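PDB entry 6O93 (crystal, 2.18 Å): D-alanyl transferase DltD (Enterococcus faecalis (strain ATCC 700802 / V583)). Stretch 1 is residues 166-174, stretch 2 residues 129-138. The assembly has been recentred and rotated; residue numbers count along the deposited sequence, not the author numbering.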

ATOM      1  N   ASN A 166     -14.320   6.402  24.378  1.00 31.03           N
ATOM      2  CA  ASN A 166     -14.889   7.746  24.387  1.00 33.83           C
ATOM      3  C   ASN A 166     -15.066   8.279  22.970  1.00 32.35           C
ATOM      4  O   ASN A 166     -16.076   8.925  22.667  1.00 34.86           O
ATOM      5  CB  ASN A 166     -14.009   8.685  25.209  1.00 37.12           C
ATOM      6  CG  ASN A 166     -13.927   8.278  26.668  1.00 40.71           C
ATOM      7  OD1 ASN A 166     -14.784   7.551  27.172  1.00 42.59           O
ATOM      8  ND2 ASN A 166     -12.892   8.748  27.354  1.00 40.92           N
ATOM      9  N   LEU A 167     -14.097   8.023  22.088  1.00 28.10           N
ATOM     10  CA  LEU A 167     -14.226   8.456  20.702  1.00 26.84           C
ATOM     11  C   LEU A 167     -15.491   7.891  20.070  1.00 28.59           C
ATOM     12  O   LEU A 167     -16.251   8.614  19.415  1.00 28.92           O
ATOM     13  CB  LEU A 167     -12.996   8.033  19.898  1.00 23.94           C
ATOM     14  CG  LEU A 167     -11.923   9.102  19.683  1.00 22.74           C
ATOM     15  CD1 LEU A 167     -11.256   9.487  20.998  1.00 22.67           C
ATOM     16  CD2 LEU A 167     -10.898   8.609  18.676  1.00 20.80           C
ATOM     17  N   GLN A 168     -15.730   6.589  20.252  1.00 29.72           N
ATOM     18  CA  GLN A 168     -16.931   5.979  19.694  1.00 33.07           C
ATOM     19  C   GLN A 168     -18.189   6.603  20.276  1.00 34.15           C
ATOM     20  O   GLN A 168     -19.221   6.668  19.598  1.00 35.85           O
ATOM     21  CB  GLN A 168     -16.919   4.471  19.944  1.00 34.58           C
ATOM     22  CG  GLN A 168     -15.810   3.736  19.211  1.00 34.90           C
ATOM     23  CD  GLN A 168     -15.736   2.270  19.585  1.00 36.62           C
ATOM     24  OE1 GLN A 168     -16.483   1.443  19.061  1.00 37.44           O
ATOM     25  NE2 GLN A 168     -14.835   1.941  20.505  1.00 37.20           N
ATOM     26  N   ALA A 169     -18.125   7.074  21.518  1.00 34.04           N
ATOM     27  CA  ALA A 169     -19.261   7.739  22.141  1.00 35.70           C
ATOM     28  C   ALA A 169     -19.387   9.200  21.730  1.00 36.86           C
ATOM     29  O   ALA A 169     -20.282   9.890  22.229  1.00 38.24           O
ATOM     30  CB  ALA A 169     -19.155   7.637  23.664  1.00 35.02           C
ATOM     31  N   GLY A 170     -18.524   9.683  20.839  1.00 36.29           N
ATOM     32  CA  GLY A 170     -18.590  11.056  20.383  1.00 37.62           C
ATOM     33  C   GLY A 170     -17.843  12.051  21.237  1.00 38.00           C
ATOM     34  O   GLY A 170     -18.139  13.249  21.165  1.00 39.58           O
ATOM     35  N   GLN A 171     -16.882  11.601  22.039  1.00 37.42           N
ATOM     36  CA  GLN A 171     -16.142  12.461  22.949  1.00 38.26           C
ATOM     37  C   GLN A 171     -14.666  12.460  22.584  1.00 33.98           C
ATOM     38  O   GLN A 171     -14.118  11.432  22.174  1.00 32.67           O
ATOM     39  CB  GLN A 171     -16.315  12.002  24.401  1.00 43.13           C
ATOM     40  CG  GLN A 171     -17.749  12.062  24.904  1.00 49.70           C
ATOM     41  CD  GLN A 171     -18.291  13.478  24.954  1.00 55.67           C
ATOM     42  OE1 GLN A 171     -17.552  14.431  25.207  1.00 56.90           O
ATOM     43  NE2 GLN A 171     -19.589  13.624  24.707  1.00 59.05           N
ATOM     44  N   LEU A 172     -14.026  13.616  22.737  1.00 32.22           N
ATOM     45  CA  LEU A 172     -12.594  13.714  22.528  1.00 29.34           C
ATOM     46  C   LEU A 172     -11.851  13.007  23.659  1.00 27.32           C
ATOM     47  O   LEU A 172     -12.429  12.720  24.711  1.00 27.37           O
ATOM     48  CB  LEU A 172     -12.162  15.178  22.461  1.00 29.56           C
ATOM     49  CG  LEU A 172     -12.626  15.973  21.240  1.00 29.77           C
ATOM     50  CD1 LEU A 172     -12.278  17.442  21.405  1.00 31.10           C
ATOM     51  CD2 LEU A 172     -12.010  15.416  19.968  1.00 28.42           C
ATOM     52  N   PRO A 173     -10.567  12.709  23.464  1.00 25.53           N
ATOM     53  CA  PRO A 173      -9.786  12.111  24.552  1.00 25.39           C
ATOM     54  C   PRO A 173      -9.776  13.013  25.775  1.00 26.40           C
ATOM     55  O   PRO A 173      -9.599  14.229  25.674  1.00 26.73           O
ATOM     56  CB  PRO A 173      -8.384  11.966  23.948  1.00 23.85           C
ATOM     57  CG  PRO A 173      -8.597  11.962  22.479  1.00 22.71           C
ATOM     58  CD  PRO A 173      -9.771  12.862  22.236  1.00 23.78           C
ATOM     59  N   GLN A 174      -9.974  12.402  26.941  1.00 27.32           N
ATOM     60  CA  GLN A 174      -9.926  13.148  28.189  1.00 28.93           C
ATOM     61  C   GLN A 174      -8.535  13.741  28.393  1.00 27.54           C
ATOM     62  O   GLN A 174      -7.540  13.269  27.836  1.00 25.98           O
ATOM     63  CB  GLN A 174     -10.294  12.241  29.366  1.00 30.54           C
ATOM     64  CG  GLN A 174     -11.643  11.552  29.217  1.00 32.49           C
ATOM     65  CD  GLN A 174     -11.897  10.513  30.292  1.00 34.78           C
ATOM     66  OE1 GLN A 174     -11.048  10.262  31.149  1.00 35.48           O
ATOM     67  NE2 GLN A 174     -13.072   9.900  30.253  1.00 36.36           N
TER
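Stretch 2 129-138: QWLANLTELT

Stretch 2 begins as the last turn of a helix, residues 129 to 132, and then runs out into a loop that is extended from Glu136 onward. Stretch 1 has the same plan: its helix ends at Gln168, Gly170 closes it with a Schellman motif, and a loop follows. As stretch 2 is followed forward, its closest CA neighbours move backward along stretch 1, from Leu131 near Pro173 (CA to CA 7.0 Å) to Leu137 near Leu172 (CA to CA 6.6 Å). No hydrogen bond links the two stretches; the contact is mostly apolar packing, with a few carbonyl oxygens lying against methyl or ring carbons.

Gln129 lies out of reach, but its O accepts a hydrogen bond from Asn133 N (3.2 Å) that completes the last helical turn. The CA-to-CB bond of Trp130 points sideways, yet the long side chain brings CZ2 to 3.8 Å from Leu167 CD2, an oblique approach to the indole. A large, mostly apolar ring suits this buried place, where its ring carbons can pack against a leucine methyl, and its one polar atom, NE1, is hydrogen-bonded elsewhere in the structure. Leu131 behaves similarly: its CD2 comes to 3.9 Å from Leu167 CD2, and its carbonyl O lies 3.7 Å from Pro173 CG. That same O accepts a weak bond from Leu134 N (3.4 Å).

Ala132 points away and makes no contact. Asn133 is the first residue to leave helical phi/psi, and from here the chain swings into the loop. Leu134 turns toward stretch 1, and its CD2 packs 3.9 Å from Leu167 CD2 and 4.2 Å from Pro173 CD, with its CG 4.2 Å from Leu172 CD2. A branched aliphatic side chain can touch all three of these apolar neighbours at once.

The side chains of Thr135 and Glu136 point away and are exposed, which suits their polar groups. Their backbone still serves the contact: Thr135 O is 3.3 Å from Leu172 CD1, and Glu136 C is 4.1 Å from Leu172 CD2.

Leu137 points back toward stretch 1 and has more area covered by it than any other residue of stretch 2. Its CD1 meets Leu167 CG at 3.8 Å, its CB lies 4.1 Å from Leu172 CD2, and its CD2 rests 3.4 Å from Gly170 C and 3.7 Å from Leu167 O. The CD2 methyl therefore lies against the backbone of the helix end. Gly170 suits that turn because, at its positive phi, a CB would be jammed against the preceding carbonyl O. Thr138 leaves the contact and uses its side chain to cap the helix that follows.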

ATOM      1  N   GLN A 129       0.240   9.644  18.556  1.00 18.66           N
ATOM      2  CA  GLN A 129       0.286  10.986  17.986  1.00 21.10           C
ATOM      3  C   GLN A 129      -1.092  11.419  17.498  1.00 20.69           C
ATOM      4  O   GLN A 129      -1.508  12.562  17.718  1.00 20.88           O
ATOM      5  CB  GLN A 129       1.295  11.029  16.839  1.00 22.98           C
ATOM      6  CG  GLN A 129       1.442  12.392  16.181  1.00 25.42           C
ATOM      7  CD  GLN A 129       2.180  12.320  14.861  1.00 27.03           C
ATOM      8  OE1 GLN A 129       1.982  11.390  14.075  1.00 26.43           O
ATOM      9  NE2 GLN A 129       3.040  13.299  14.610  1.00 28.23           N
ATOM     10  N   TRP A 130      -1.810  10.514  16.833  1.00 19.85           N
ATOM     11  CA  TRP A 130      -3.143  10.830  16.333  1.00 20.38           C
ATOM     12  C   TRP A 130      -4.072  11.251  17.467  1.00 21.22           C
ATOM     13  O   TRP A 130      -4.789  12.253  17.359  1.00 22.45           O
ATOM     14  CB  TRP A 130      -3.695   9.621  15.571  1.00 19.39           C
ATOM     15  CG  TRP A 130      -5.190   9.551  15.450  1.00 20.61           C
ATOM     16  CD1 TRP A 130      -6.014  10.473  14.870  1.00 22.06           C
ATOM     17  CD2 TRP A 130      -6.035   8.481  15.896  1.00 19.75           C
ATOM     18  NE1 TRP A 130      -7.322  10.045  14.936  1.00 21.74           N
ATOM     19  CE2 TRP A 130      -7.361   8.826  15.562  1.00 20.63           C
ATOM     20  CE3 TRP A 130      -5.799   7.266  16.549  1.00 19.23           C
ATOM     21  CZ2 TRP A 130      -8.446   8.001  15.861  1.00 20.53           C
ATOM     22  CZ3 TRP A 130      -6.880   6.449  16.846  1.00 19.72           C
ATOM     23  CH2 TRP A 130      -8.186   6.820  16.500  1.00 19.80           C
ATOM     24  N   LEU A 131      -4.060  10.507  18.576  1.00 21.27           N
ATOM     25  CA  LEU A 131      -4.957  10.827  19.683  1.00 21.22           C
ATOM     26  C   LEU A 131      -4.503  12.065  20.445  1.00 21.67           C
ATOM     27  O   LEU A 131      -5.343  12.828  20.935  1.00 22.13           O
ATOM     28  CB  LEU A 131      -5.065   9.633  20.631  1.00 20.49           C
ATOM     29  CG  LEU A 131      -5.706   8.384  20.023  1.00 19.57           C
ATOM     30  CD1 LEU A 131      -5.546   7.195  20.948  1.00 18.85           C
ATOM     31  CD2 LEU A 131      -7.176   8.632  19.719  1.00 20.19           C
ATOM     32  N   ALA A 132      -3.191  12.289  20.547  1.00 22.03           N
ATOM     33  CA  ALA A 132      -2.695  13.439  21.297  1.00 24.00           C
ATOM     34  C   ALA A 132      -3.080  14.752  20.626  1.00 26.22           C
ATOM     35  O   ALA A 132      -3.368  15.741  21.310  1.00 27.75           O
ATOM     36  CB  ALA A 132      -1.176  13.346  21.453  1.00 23.39           C
ATOM     37  N   ASN A 133      -3.099  14.780  19.294  1.00 26.60           N
ATOM     38  CA  ASN A 133      -3.359  15.999  18.541  1.00 29.44           C
ATOM     39  C   ASN A 133      -4.817  16.143  18.128  1.00 30.59           C
ATOM     40  O   ASN A 133      -5.152  17.073  17.389  1.00 30.90           O
ATOM     41  CB  ASN A 133      -2.470  16.046  17.296  1.00 29.02           C
ATOM     42  CG  ASN A 133      -0.996  16.036  17.637  1.00 29.39           C
ATOM     43  OD1 ASN A 133      -0.579  16.588  18.654  1.00 29.80           O
ATOM     44  ND2 ASN A 133      -0.197  15.408  16.787  1.00 30.54           N
ATOM     45  N   LEU A 134      -5.691  15.254  18.586  1.00 31.34           N
ATOM     46  CA  LEU A 134      -7.090  15.297  18.183  1.00 32.78           C
ATOM     47  C   LEU A 134      -7.802  16.445  18.891  1.00 34.32           C
ATOM     48  O   LEU A 134      -7.913  16.451  20.122  1.00 35.35           O
ATOM     49  CB  LEU A 134      -7.756  13.962  18.502  1.00 34.31           C
ATOM     50  CG  LEU A 134      -8.983  13.568  17.682  1.00 36.14           C
ATOM     51  CD1 LEU A 134      -8.663  13.554  16.195  1.00 35.88           C
ATOM     52  CD2 LEU A 134      -9.482  12.206  18.132  1.00 36.03           C
ATOM     53  N   THR A 135      -8.281  17.420  18.112  1.00 34.27           N
ATOM     54  CA  THR A 135      -9.018  18.557  18.648  1.00 35.13           C
ATOM     55  C   THR A 135     -10.461  18.630  18.176  1.00 37.06           C
ATOM     56  O   THR A 135     -11.281  19.251  18.863  1.00 37.54           O
ATOM     57  CB  THR A 135      -8.325  19.882  18.279  1.00 34.49           C
ATOM     58  OG1 THR A 135      -8.203  19.988  16.854  1.00 33.74           O
ATOM     59  CG2 THR A 135      -6.947  19.963  18.917  1.00 33.74           C
ATOM     60  N   GLU A 136     -10.793  18.032  17.036  1.00 39.02           N
ATOM     61  CA  GLU A 136     -12.167  17.972  16.558  1.00 43.11           C
ATOM     62  C   GLU A 136     -12.438  16.563  16.059  1.00 41.10           C
ATOM     63  O   GLU A 136     -11.622  15.990  15.330  1.00 40.91           O
ATOM     64  CB  GLU A 136     -12.426  18.994  15.445  1.00 48.32           C
ATOM     65  CG  GLU A 136     -13.863  19.000  14.946  1.00 53.26           C
ATOM     66  CD  GLU A 136     -14.182  20.209  14.086  1.00 57.53           C
ATOM     67  OE1 GLU A 136     -13.250  20.976  13.762  1.00 58.44           O
ATOM     68  OE2 GLU A 136     -15.368  20.394  13.739  1.00 59.25           O
ATOM     69  N   LEU A 137     -13.581  16.011  16.451  1.00 39.37           N
ATOM     70  CA  LEU A 137     -13.908  14.622  16.167  1.00 37.61           C
ATOM     71  C   LEU A 137     -14.617  14.510  14.824  1.00 36.51           C
ATOM     72  O   LEU A 137     -15.545  15.272  14.538  1.00 37.45           O
ATOM     73  CB  LEU A 137     -14.786  14.053  17.281  1.00 38.58           C
ATOM     74  CG  LEU A 137     -14.927  12.535  17.342  1.00 38.46           C
ATOM     75  CD1 LEU A 137     -13.579  11.881  17.604  1.00 38.08           C
ATOM     76  CD2 LEU A 137     -15.931  12.153  18.417  1.00 39.02           C
ATOM     77  N   THR A 138     -14.177  13.560  14.005  1.00 35.09           N
ATOM     78  CA  THR A 138     -14.811  13.261  12.732  1.00 35.20           C
ATOM     79  C   THR A 138     -15.308  11.821  12.736  1.00 34.43           C
ATOM     80  O   THR A 138     -14.908  11.006  13.574  1.00 33.24           O
ATOM     81  CB  THR A 138     -13.846  13.462  11.555  1.00 34.94           C
ATOM     82  OG1 THR A 138     -12.815  12.465  11.605  1.00 33.96           O
ATOM     83  CG2 THR A 138     -13.214  14.847  11.603  1.00 36.21           C
TER